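PDB 6HRK: allophycocyanin beta-18 subunit apoprotein, which binds biliverdin covalently and, in this engineered form derived from a far-red induced allophycocyanin, serves as a far-red fluorescent biliprotein. Local coordinates for residues 49-52 against 53-56; 26-29 against 30-33. The protein carries 18 engineered substitutions. All coordinates share one frame; numbering follows the deposited sequence.

Both contacts are local, one within a helix and one at a helix end, in an all-helical phycobilisome protein. Contact 2 lies at the end of helix 18-32, and contact 1 follows in the chain, on helix 46-69. Their centres are about 13 Å apart, and the two helices pack on each other: Met56 SD is 3.5 Å from Val26 CG2, and Tyr49 meets Phe30. Contact 1 is the more buried, through Cys52, Asp55 and Met56. It has a thioether link and hydrogen bonds to biliverdin, and a salt bridge between Arg54 and Asp55. Contact 2 lies beside the pigment without bonding it. Its Val26 and Leu29 are buried, while Ser27, Gln31 and Glu32 form an exposed polar side.

Contact 1: 49-52 against 53-56; sequences YNMC and VRDM. Engineered in segment 49-52: Cys52 (natural residue Tyr). With BLA (biliverdine IX alpha), chain E.
Met51 lays its CG over one face of the Arg54 guanidinium, 4.2 Å above the plane and over its centre. The edge of that group is turned to Asp55 and the pigment. Arg54 NE and Arg54 NH2 both donate to Asp55 OD1 and lie flat with it, Arg54 NH2 closing the salt bridge at 2.8 Å. Arg54 NH1 and NH2 also bond O1A of the biliverdin propionate. The bend at chi3 (72°) folds the guanidinium onto Asp55. Held through NE, NH1 and NH2, it is fixed in its plane. Asp55 OD2 accepts the N-H of pigment atom NA at 2.9 Å and, weakly, that of the lactam nitrogen NC. The carboxylate thus bridges arginine and tetrapyrrole. The engineered Cys52 has SG anti to its backbone N (chi1 -157°) and bonded to CAC of the pigment. On another side of the helix Val53 CG1 makes an off-centre CH-pi contact with the Tyr49 ring, 4.1 Å from its centroid. Four backbone hydrogen bonds, from Val53 N to Tyr49 O through Met56 N to Cys52 O, hold the turn. Tyr49, Val53 and Met56 pack against helix 18-32, and Met56 also touches Ser100 and Met104 of helix 94-115.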
ATOM      1  N   TYR A  49      15.066   0.821  -5.792  1.00 33.45           N
ATOM      2  CA  TYR A  49      14.527   0.054  -4.659  1.00 32.70           C
ATOM      3  C   TYR A  49      14.114   0.965  -3.505  1.00 32.30           C
ATOM      4  O   TYR A  49      13.027   0.800  -2.942  1.00 32.03           O
ATOM      5  CB  TYR A  49      15.527  -0.996  -4.151  1.00 32.50           C
ATOM      6  CG  TYR A  49      15.075  -1.661  -2.863  1.00 32.36           C
ATOM      7  CD1 TYR A  49      14.099  -2.658  -2.877  1.00 32.64           C
ATOM      8  CD2 TYR A  49      15.595  -1.267  -1.627  1.00 32.40           C
ATOM      9  CE1 TYR A  49      13.672  -3.259  -1.699  1.00 32.68           C
ATOM     10  CE2 TYR A  49      15.170  -1.861  -0.445  1.00 32.38           C
ATOM     11  CZ  TYR A  49      14.210  -2.858  -0.488  1.00 32.50           C
ATOM     12  OH  TYR A  49      13.777  -3.455   0.672  1.00 32.48           O
ATOM     13  N   ASN A  50      14.992   1.909  -3.154  1.00 31.82           N
ATOM     14  CA  ASN A  50      14.700   2.911  -2.123  1.00 31.25           C
ATOM     15  C   ASN A  50      13.430   3.707  -2.407  1.00 30.89           C
ATOM     16  O   ASN A  50      12.603   3.885  -1.516  1.00 31.68           O
ATOM     17  CB  ASN A  50      15.879   3.879  -1.938  1.00 31.11           C
ATOM     18  CG  ASN A  50      16.986   3.305  -1.064  1.00 30.64           C
ATOM     19  OD1 ASN A  50      16.733   2.539  -0.135  1.00 30.39           O
ATOM     20  ND2 ASN A  50      18.220   3.698  -1.343  1.00 30.63           N
ATOM     21  N   MET A  51      13.282   4.176  -3.643  1.00 30.62           N
ATOM     22  CA  MET A  51      12.055   4.865  -4.066  1.00 31.19           C
ATOM     23  C   MET A  51      10.839   3.923  -4.127  1.00 30.58           C
ATOM     24  O   MET A  51       9.706   4.370  -3.962  1.00 30.16           O
ATOM     25  CB  MET A  51      12.260   5.573  -5.411  1.00 32.00           C
ATOM     26  CG  MET A  51      13.193   6.772  -5.314  1.00 32.75           C
ATOM     27  SD  MET A  51      13.372   7.686  -6.856  1.00 34.32           S
ATOM     28  CE  MET A  51      14.290   6.495  -7.823  1.00 34.09           C
ATOM     29  N   CYS A  52      11.086   2.633  -4.356  1.00 30.10           N
ATOM     30  CA  CYS A  52      10.040   1.603  -4.341  1.00 29.70           C
ATOM     31  C   CYS A  52       9.456   1.323  -2.957  1.00 29.63           C
ATOM     32  O   CYS A  52       8.236   1.171  -2.829  1.00 29.20           O
ATOM     33  CB  CYS A  52      10.538   0.305  -5.002  1.00 29.99           C
ATOM     34  SG  CYS A  52       9.254  -0.799  -5.634  1.00 30.28           S
ATOM     35  N   VAL A  53      10.307   1.248  -1.933  1.00 29.37           N
ATOM     36  CA  VAL A  53       9.824   1.145  -0.541  1.00 29.06           C
ATOM     37  C   VAL A  53       9.238   2.471  -0.042  1.00 28.63           C
ATOM     38  O   VAL A  53       8.270   2.476   0.726  1.00 28.65           O
ATOM     39  CB  VAL A  53      10.889   0.598   0.451  1.00 29.37           C
ATOM     40  CG1 VAL A  53      11.221  -0.855   0.125  1.00 29.44           C
ATOM     41  CG2 VAL A  53      12.153   1.458   0.506  1.00 29.49           C
ATOM     42  N   ARG A  54       9.819   3.585  -0.492  1.00 28.10           N
ATOM     43  CA  ARG A  54       9.289   4.927  -0.228  1.00 27.50           C
ATOM     44  C   ARG A  54       7.846   5.054  -0.726  1.00 27.72           C
ATOM     45  O   ARG A  54       6.966   5.483   0.022  1.00 28.47           O
ATOM     46  CB  ARG A  54      10.180   5.982  -0.900  1.00 26.70           C
ATOM     47  CG  ARG A  54       9.795   7.439  -0.662  1.00 26.15           C
ATOM     48  CD  ARG A  54      10.318   8.334  -1.780  1.00 25.81           C
ATOM     49  NE  ARG A  54       9.587   8.133  -3.029  1.00 25.62           N
ATOM     50  CZ  ARG A  54       9.687   8.899  -4.118  1.00 25.65           C
ATOM     51  NH1 ARG A  54      10.497   9.960  -4.157  1.00 25.82           N
ATOM     52  NH2 ARG A  54       8.955   8.599  -5.188  1.00 25.42           N
ATOM     53  N   ASP A  55       7.616   4.679  -1.985  1.00 27.91           N
ATOM     54  CA  ASP A  55       6.272   4.709  -2.582  1.00 28.36           C
ATOM     55  C   ASP A  55       5.268   3.856  -1.813  1.00 28.75           C
ATOM     56  O   ASP A  55       4.173   4.319  -1.508  1.00 29.27           O
ATOM     57  CB  ASP A  55       6.300   4.243  -4.041  1.00 27.99           C
ATOM     58  CG  ASP A  55       6.845   5.291  -4.986  1.00 27.66           C
ATOM     59  OD1 ASP A  55       7.428   6.299  -4.535  1.00 27.06           O
ATOM     60  OD2 ASP A  55       6.687   5.089  -6.203  1.00 27.88           O
ATOM     61  N   MET A  56       5.646   2.619  -1.510  1.00 29.50           N
ATOM     62  CA  MET A  56       4.799   1.728  -0.711  1.00 30.18           C
ATOM     63  C   MET A  56       4.482   2.323   0.658  1.00 30.19           C
ATOM     64  O   MET A  56       3.350   2.212   1.133  1.00 30.42           O
ATOM     65  CB  MET A  56       5.453   0.358  -0.545  1.00 31.04           C
ATOM     66  CG  MET A  56       5.438  -0.464  -1.817  1.00 31.82           C
ATOM     67  SD  MET A  56       6.329  -2.015  -1.639  1.00 33.43           S
ATOM     68  CE  MET A  56       5.248  -2.894  -0.512  1.00 33.29           C
TER
HETATM   69  CHA BLA E 201       9.040   7.685  -8.919  1.00 34.19           C
HETATM   70  NA  BLA E 201       6.872   7.708  -7.471  1.00 34.84           N
HETATM   71  C1A BLA E 201       7.789   8.268  -8.297  1.00 34.77           C
HETATM   72  C2A BLA E 201       7.378   9.674  -8.547  1.00 35.17           C
HETATM   73  C3A BLA E 201       6.202   9.882  -7.846  1.00 35.21           C
HETATM   74  C4A BLA E 201       5.899   8.601  -7.143  1.00 34.68           C
HETATM   75  CMA BLA E 201       5.413  11.166  -7.811  1.00 35.51           C
HETATM   76  CAA BLA E 201       8.115  10.670  -9.423  1.00 35.38           C
HETATM   77  CBA BLA E 201       8.740  11.812  -8.625  1.00 35.27           C
HETATM   78  CGA BLA E 201       9.635  11.311  -7.519  1.00 35.34           C
HETATM   79  O1A BLA E 201       9.168  11.255  -6.362  1.00 35.94           O
HETATM   80  O2A BLA E 201      10.804  10.973  -7.796  1.00 35.34           O
HETATM   81  CHB BLA E 201       4.708   8.282  -6.255  1.00 34.77           C
HETATM   82  NB  BLA E 201       5.053  10.411  -4.836  1.00 35.12           N
HETATM   83  C1B BLA E 201       4.361   9.285  -5.168  1.00 34.94           C
HETATM   84  C2B BLA E 201       3.228   9.141  -4.341  1.00 34.79           C
HETATM   85  C3B BLA E 201       3.171  10.202  -3.442  1.00 35.19           C
HETATM   86  C4B BLA E 201       4.371  10.972  -3.826  1.00 35.25           C
HETATM   87  CMB BLA E 201       2.238   8.004  -4.422  1.00 34.74           C
HETATM   88  OB  BLA E 201       4.806  12.230  -3.178  1.00 35.54           O
HETATM   89  CAB BLA E 201       2.121  10.454  -2.374  1.00 35.75           C
HETATM   90  CBB BLA E 201       2.592  11.405  -1.294  1.00 36.25           C
HETATM   91  NC  BLA E 201       6.594   2.642  -7.371  1.00 32.37           N
HETATM   92  C1C BLA E 201       5.681   1.847  -6.815  1.00 32.09           C
HETATM   93  C2C BLA E 201       6.179   0.435  -6.863  1.00 31.84           C
HETATM   94  C3C BLA E 201       7.671   0.724  -6.832  1.00 31.91           C
HETATM   95  C4C BLA E 201       7.827   1.969  -7.722  1.00 32.44           C
HETATM   96  CMC BLA E 201       5.682  -0.429  -5.711  1.00 32.13           C
HETATM   97  OC  BLA E 201       4.636   2.193  -6.290  1.00 31.45           O
HETATM   98  CAC BLA E 201       8.592  -0.481  -7.081  1.00 31.70           C
HETATM   99  CBC BLA E 201       8.601  -0.944  -8.518  1.00 32.31           C
HETATM  100  CHD BLA E 201       9.055   2.785  -7.345  1.00 32.78           C
HETATM  101  ND  BLA E 201       8.785   5.261  -7.975  1.00 33.71           N
HETATM  102  C1D BLA E 201       9.417   4.056  -8.077  1.00 32.99           C
HETATM  103  C2D BLA E 201      10.609   4.218  -8.948  1.00 33.46           C
HETATM  104  C3D BLA E 201      10.575   5.628  -9.381  1.00 33.86           C
HETATM  105  C4D BLA E 201       9.390   6.227  -8.718  1.00 34.01           C
HETATM  106  CMD BLA E 201      11.621   3.176  -9.347  1.00 33.49           C
HETATM  107  CAD BLA E 201      11.551   6.331 -10.293  1.00 34.29           C
HETATM  108  CBD BLA E 201      11.268   6.036 -11.753  1.00 34.64           C
HETATM  109  CGD BLA E 201      12.341   6.710 -12.568  1.00 34.98           C
HETATM  110  O1D BLA E 201      12.029   7.721 -13.228  1.00 35.72           O
HETATM  111  O2D BLA E 201      13.499   6.236 -12.543  1.00 35.47           O

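Contact 2: 26-29 against 30-33. Engineered in segment 26-29: Gln28 (natural residue Leu).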
ATOM      1  N   VAL A  26       7.212  -6.053   0.376  1.00 35.41           N
ATOM      2  CA  VAL A  26       8.094  -5.942  -0.802  1.00 35.99           C
ATOM      3  C   VAL A  26       8.806  -7.277  -1.043  1.00 36.24           C
ATOM      4  O   VAL A  26       9.043  -7.657  -2.189  1.00 36.05           O
ATOM      5  CB  VAL A  26       9.188  -4.826  -0.727  1.00 36.35           C
ATOM      6  CG1 VAL A  26       9.490  -4.303  -2.126  1.00 36.16           C
ATOM      7  CG2 VAL A  26       8.809  -3.654   0.171  1.00 36.75           C
ATOM      8  N   SER A  27       9.146  -7.972   0.044  1.00 36.80           N
ATOM      9  CA  SER A  27       9.776  -9.292  -0.027  1.00 37.38           C
ATOM     10  C   SER A  27       8.905 -10.306  -0.779  1.00 38.09           C
ATOM     11  O   SER A  27       9.396 -11.004  -1.671  1.00 37.77           O
ATOM     12  CB  SER A  27      10.093  -9.809   1.381  1.00 37.16           C
ATOM     13  OG  SER A  27      10.797 -11.038   1.336  1.00 37.10           O
ATOM     14  N   GLN A  28       7.620 -10.373  -0.426  1.00 38.71           N
ATOM     15  CA  GLN A  28       6.681 -11.284  -1.105  1.00 39.38           C
ATOM     16  C   GLN A  28       6.307 -10.787  -2.508  1.00 38.07           C
ATOM     17  O   GLN A  28       5.981 -11.595  -3.376  1.00 37.86           O
ATOM     18  CB  GLN A  28       5.414 -11.527  -0.269  1.00 40.42           C
ATOM     19  CG  GLN A  28       4.795 -12.897  -0.522  1.00 41.67           C
ATOM     20  CD  GLN A  28       3.415 -13.059   0.083  1.00 42.89           C
ATOM     21  OE1 GLN A  28       2.407 -12.753  -0.554  1.00 44.40           O
ATOM     22  NE2 GLN A  28       3.360 -13.568   1.309  1.00 43.44           N
ATOM     23  N   LEU A  29       6.350  -9.469  -2.718  1.00 37.03           N
ATOM     24  CA  LEU A  29       6.136  -8.875  -4.046  1.00 36.04           C
ATOM     25  C   LEU A  29       7.187  -9.346  -5.058  1.00 36.57           C
ATOM     26  O   LEU A  29       6.840  -9.703  -6.186  1.00 36.84           O
ATOM     27  CB  LEU A  29       6.137  -7.340  -3.963  1.00 35.33           C
ATOM     28  CG  LEU A  29       5.796  -6.540  -5.228  1.00 35.01           C
ATOM     29  CD1 LEU A  29       4.324  -6.685  -5.582  1.00 35.06           C
ATOM     30  CD2 LEU A  29       6.163  -5.074  -5.053  1.00 34.78           C
ATOM     31  N   PHE A  30       8.459  -9.352  -4.649  1.00 37.09           N
ATOM     32  CA  PHE A  30       9.559  -9.788  -5.525  1.00 37.26           C
ATOM     33  C   PHE A  30       9.573 -11.292  -5.811  1.00 37.77           C
ATOM     34  O   PHE A  30      10.182 -11.709  -6.792  1.00 38.41           O
ATOM     35  CB  PHE A  30      10.931  -9.385  -4.956  1.00 36.96           C
ATOM     36  CG  PHE A  30      11.139  -7.896  -4.806  1.00 36.69           C
ATOM     37  CD1 PHE A  30      10.696  -6.989  -5.773  1.00 36.96           C
ATOM     38  CD2 PHE A  30      11.824  -7.402  -3.702  1.00 36.71           C
ATOM     39  CE1 PHE A  30      10.909  -5.626  -5.618  1.00 37.05           C
ATOM     40  CE2 PHE A  30      12.040  -6.043  -3.547  1.00 36.53           C
ATOM     41  CZ  PHE A  30      11.587  -5.153  -4.507  1.00 36.72           C
ATOM     42  N   GLN A  31       8.947 -12.100  -4.955  1.00 38.31           N
ATOM     43  CA  GLN A  31       8.727 -13.525  -5.260  1.00 39.02           C
ATOM     44  C   GLN A  31       7.766 -13.687  -6.437  1.00 38.28           C
ATOM     45  O   GLN A  31       8.039 -14.428  -7.379  1.00 37.46           O
ATOM     46  CB  GLN A  31       8.173 -14.293  -4.049  1.00 39.98           C
ATOM     47  CG  GLN A  31       9.224 -14.954  -3.172  1.00 41.51           C
ATOM     48  CD  GLN A  31       8.631 -16.044  -2.290  1.00 42.61           C
ATOM     49  OE1 GLN A  31       7.670 -15.807  -1.555  1.00 43.48           O
ATOM     50  NE2 GLN A  31       9.198 -17.244  -2.367  1.00 42.78           N
ATOM     51  N   GLU A  32       6.642 -12.981  -6.361  1.00 38.56           N
ATOM     52  CA  GLU A  32       5.575 -13.083  -7.361  1.00 38.22           C
ATOM     53  C   GLU A  32       5.883 -12.270  -8.618  1.00 37.62           C
ATOM     54  O   GLU A  32       5.461 -12.650  -9.713  1.00 37.68           O
ATOM     55  CB  GLU A  32       4.242 -12.641  -6.755  1.00 38.15           C
ATOM     56  CG  GLU A  32       3.828 -13.449  -5.531  1.00 38.11           C
ATOM     57  CD  GLU A  32       2.607 -12.884  -4.839  1.00 37.95           C
ATOM     58  OE1 GLU A  32       1.663 -12.476  -5.538  1.00 37.99           O
ATOM     59  OE2 GLU A  32       2.583 -12.855  -3.592  1.00 39.00           O
ATOM     60  N   TYR A  33       6.603 -11.156  -8.454  1.00 36.60           N
ATOM     61  CA  TYR A  33       7.078 -10.334  -9.571  1.00 36.60           C
ATOM     62  C   TYR A  33       8.599 -10.172  -9.505  1.00 37.24           C
ATOM     63  O   TYR A  33       9.094  -9.111  -9.117  1.00 37.50           O
ATOM     64  CB  TYR A  33       6.390  -8.968  -9.552  1.00 36.25           C
ATOM     65  CG  TYR A  33       4.907  -9.044  -9.817  1.00 35.79           C
ATOM     66  CD1 TYR A  33       4.410  -8.981 -11.117  1.00 35.73           C
ATOM     67  CD2 TYR A  33       3.997  -9.190  -8.768  1.00 35.79           C
ATOM     68  CE1 TYR A  33       3.043  -9.049 -11.365  1.00 35.81           C
ATOM     69  CE2 TYR A  33       2.632  -9.262  -9.008  1.00 35.72           C
ATOM     70  CZ  TYR A  33       2.163  -9.189 -10.306  1.00 35.27           C
ATOM     71  OH  TYR A  33       0.817  -9.261 -10.549  1.00 35.38           O
TER
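Val26 O receives the N-H of Phe30 at 3.0 Å and Leu29 O that of Tyr33 at 2.7 Å, while the Gln31 to Ser27 and Glu32 to Gln28 backbone bonds between them are weak. This is the last turn of helix 18-32 in the globin-like helical fold of the phycobilisome proteins. Tyr33 is the first residue to leave helical backbone angles.

Val26 and Phe30 lie side by side and point the same way. Val26 CG1 touches the far end of the ring, 3.3 Å from Phe30 CZ. Phe30 CG stands anti to the carbonyl carbon (chi1 -62°), which brings the ring back along the helix. One ring face therefore lies over Val26 O, the same oxygen that accepts the Phe30 N-H. The ring also meets Tyr49 of helix 46-69 and Leu36, Val37 and Ala43 of the following loop. A serine in place of Phe30 would probably leave Val26 CG1 and Tyr49 without their aromatic partner and open a gap between helix and loop.

The buried Leu29 side chain touches Arg99 and Ser100 of helix 94-115. The nearest atoms of the Leu29 side chain and the bound biliverdin are about 5 Å apart. The engineered Gln28 crosses Glu32 at an angle, and its CG is 3.8 Å from Glu32 OE2. The carboxylate of Glu32 has its main partner elsewhere: OE1 forms a salt bridge with Arg99, tying this helix end to helix 94-115. Tyr33 rests on Pro96 of the same helix. Its ring presents an edge to Leu29 O, which lies near the ring plane. Off that plane, Leu29 CD1 lies 4.1 Å from Tyr33 CD2.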